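Local coordinates for ABC transporter periplasmic peptide-binding protein (PDB 4QFP), which probably captures short peptides such as dipeptides in the periplasm and delivers them to an ABC transporter for import, at residues A325-N330 against Y385-R390. Numbering follows the deposited sequence.
Sequences AVYYGN and YNPNAR. With THR (threonine), chain D.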
loop_
_atom_site.group_PDB
_atom_site.type_symbol
_atom_site.label_atom_id
_atom_site.label_comp_id
_atom_site.label_asym_id
_atom_site.label_seq_id
_atom_site.Cartn_x
_atom_site.Cartn_y
_atom_site.Cartn_z
ATOM N N ALA A 325 -19.656 13.017 -8.609
ATOM C CA ALA A 325 -19.022 14.266 -8.177
ATOM C C ALA A 325 -17.569 14.097 -7.747
ATOM O O ALA A 325 -16.796 15.050 -7.784
ATOM C CB ALA A 325 -19.829 14.925 -7.071
ATOM N N VAL A 326 -17.203 12.888 -7.327
ATOM C CA VAL A 326 -15.838 12.617 -6.886
ATOM C C VAL A 326 -15.074 11.836 -7.945
ATOM O O VAL A 326 -14.027 12.280 -8.422
ATOM C CB VAL A 326 -15.808 11.826 -5.564
ATOM C CG1 VAL A 326 -14.378 11.511 -5.164
ATOM C CG2 VAL A 326 -16.501 12.613 -4.471
ATOM N N TYR A 327 -15.606 10.680 -8.325
ATOM C CA TYR A 327 -14.932 9.827 -9.294
ATOM C C TYR A 327 -15.172 10.268 -10.729
ATOM O O TYR A 327 -14.483 9.819 -11.624
ATOM C CB TYR A 327 -15.330 8.364 -9.107
ATOM C CG TYR A 327 -14.913 7.809 -7.760
ATOM C CD1 TYR A 327 -15.710 8.000 -6.633
ATOM C CD2 TYR A 327 -13.716 7.111 -7.604
ATOM C CE1 TYR A 327 -15.334 7.503 -5.386
ATOM C CE2 TYR A 327 -13.333 6.614 -6.353
ATOM C CZ TYR A 327 -14.153 6.816 -5.253
ATOM O OH TYR A 327 -13.793 6.322 -4.010
ATOM N N TYR A 328 -16.135 11.163 -10.941
ATOM C CA TYR A 328 -16.423 11.664 -12.283
ATOM C C TYR A 328 -16.702 10.524 -13.249
ATOM O O TYR A 328 -16.215 10.527 -14.377
ATOM C CB TYR A 328 -15.267 12.535 -12.804
ATOM C CG TYR A 328 -15.283 13.953 -12.261
ATOM C CD1 TYR A 328 -16.009 14.953 -12.895
ATOM C CD2 TYR A 328 -14.586 14.285 -11.107
ATOM C CE1 TYR A 328 -16.036 16.245 -12.399
ATOM C CE2 TYR A 328 -14.610 15.571 -10.601
ATOM C CZ TYR A 328 -15.334 16.549 -11.252
ATOM O OH TYR A 328 -15.357 17.836 -10.752
ATOM N N GLY A 329 -17.475 9.540 -12.797
ATOM C CA GLY A 329 -17.869 8.432 -13.650
ATOM C C GLY A 329 -16.770 7.419 -13.922
ATOM O O GLY A 329 -17.016 6.405 -14.563
ATOM N N ASN A 330 -15.562 7.689 -13.438
ATOM C CA ASN A 330 -14.417 6.807 -13.666
ATOM C C ASN A 330 -14.320 5.717 -12.608
ATOM O O ASN A 330 -13.529 4.785 -12.743
ATOM C CB ASN A 330 -13.100 7.600 -13.645
ATOM C CG ASN A 330 -12.914 8.485 -14.870
ATOM O OD1 ASN A 330 -13.185 8.078 -16.001
ATOM N ND2 ASN A 330 -12.439 9.702 -14.644
ATOM N N TYR A 385 -7.837 4.961 -4.943
ATOM C CA TYR A 385 -9.135 4.520 -4.457
ATOM C C TYR A 385 -10.054 5.669 -4.020
ATOM O O TYR A 385 -11.212 5.449 -3.673
ATOM C CB TYR A 385 -8.916 3.545 -3.298
ATOM C CG TYR A 385 -7.974 4.061 -2.229
ATOM C CD1 TYR A 385 -8.384 5.049 -1.331
ATOM C CD2 TYR A 385 -6.683 3.558 -2.107
ATOM C CE1 TYR A 385 -7.525 5.526 -0.342
ATOM C CE2 TYR A 385 -5.816 4.025 -1.119
ATOM C CZ TYR A 385 -6.241 5.014 -0.245
ATOM O OH TYR A 385 -5.390 5.485 0.735
ATOM N N ASN A 386 -9.528 6.892 -4.025
ATOM C CA ASN A 386 -10.307 8.071 -3.668
ATOM C C ASN A 386 -9.600 9.324 -4.151
ATOM O O ASN A 386 -8.642 9.782 -3.527
ATOM C CB ASN A 386 -10.511 8.156 -2.160
ATOM C CG ASN A 386 -11.480 9.248 -1.766
ATOM O OD1 ASN A 386 -11.707 10.201 -2.521
ATOM N ND2 ASN A 386 -12.068 9.117 -0.579
ATOM N N PRO A 387 -10.060 9.872 -5.284
ATOM C CA PRO A 387 -9.399 11.011 -5.929
ATOM C C PRO A 387 -9.556 12.309 -5.145
ATOM O O PRO A 387 -8.773 13.242 -5.346
ATOM C CB PRO A 387 -10.114 11.113 -7.282
ATOM C CG PRO A 387 -11.463 10.499 -7.040
ATOM C CD PRO A 387 -11.223 9.385 -6.051
ATOM N N ASN A 388 -10.533 12.361 -4.246
ATOM C CA ASN A 388 -10.833 13.603 -3.538
ATOM C C ASN A 388 -11.644 13.343 -2.280
ATOM O O ASN A 388 -12.859 13.518 -2.278
ATOM C CB ASN A 388 -11.621 14.536 -4.459
ATOM C CG ASN A 388 -11.613 15.976 -3.990
ATOM O OD1 ASN A 388 -11.426 16.265 -2.808
ATOM N ND2 ASN A 388 -11.827 16.893 -4.922
ATOM N N ALA A 389 -10.979 12.923 -1.212
ATOM C CA ALA A 389 -11.672 12.670 0.046
ATOM C C ALA A 389 -12.286 13.946 0.614
ATOM O O ALA A 389 -13.318 13.903 1.289
ATOM C CB ALA A 389 -10.734 12.029 1.058
ATOM N N ARG A 390 -11.652 15.082 0.347
ATOM C CA ARG A 390 -12.171 16.373 0.789
ATOM C C ARG A 390 -13.597 16.536 0.284
ATOM O O ARG A 390 -14.530 16.766 1.067
ATOM C CB ARG A 390 -11.298 17.500 0.216
ATOM C CG ARG A 390 -11.420 18.876 0.863
ATOM C CD ARG A 390 -12.621 19.027 1.761
ATOM N NE ARG A 390 -12.188 19.326 3.115
ATOM C CZ ARG A 390 -12.527 20.411 3.801
ATOM N NH1 ARG A 390 -13.338 21.311 3.270
ATOM N NH2 ARG A 390 -12.057 20.583 5.028
HETATM N N THR D . -1.516 2.323 1.263
HETATM C CA THR D . -2.540 3.360 1.285
HETATM C C THR D . -2.249 4.394 0.197
HETATM O O THR D . -3.079 5.259 -0.135
HETATM C CB THR D . -2.586 4.065 2.650
HETATM O OG1 THR D . -1.268 4.500 2.997
HETATM C CG2 THR D . -3.097 3.111 3.731
HETATM O OXT THR D . -1.151 4.389 -0.367
#
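Pro387 lies over one face of the Tyr327 ring, and the carbonyl oxygen of Tyr385 sits at that ring's edge, in its plane. The proline makes a CH-pi contact, its CD 3.9 Å from the centroid of the Tyr327 ring, while CG is set out toward the rim. At the edge, Tyr327 OH donates to Tyr385 O over 2.7 Å; the hydroxyl is tilted 26° from the carbonyl plane. With CG anti to its own carbonyl carbon (chi1 -63°), Tyr327 carries its ring across Pro387, and its OH arrives at Tyr385 O.

The Tyr385 ring is met at its edge, in plane, by the carboxylate of the bound threonine; Tyr385 OH donates to THR O across a very short 2.5 Å. Arg383 and Gly50 also hydrogen-bond to this threonine, and a bound valine lies close by.

Val326 packs on the next carbon of the proline ring: its CG1, anti to the backbone N (chi1 178°), is 3.6 Å from Pro387 CG and also nears Asn388 O. Val326 O, hydrogen-bonded to Ser270, lies 3.4 Å from the same CG. Asn386 OD1 accepts from Asn388 N at 3.0 Å, an Asx turn, and Asn388 OD1 in turn accepts from Lys391 N, making Asn388 the N-cap of helix 389-401.

The contact thus joins the loop after helix 319-325 to the turn leading into helix 389-401. Chemically, one tyrosine hydroxyl gives a hydrogen-bond donor to the carbonyl of a buried residue, Tyr385, whose side chain grips the ligand, which makes Tyr327 a second-shell partner, consistent with holding Tyr385 in position for binding.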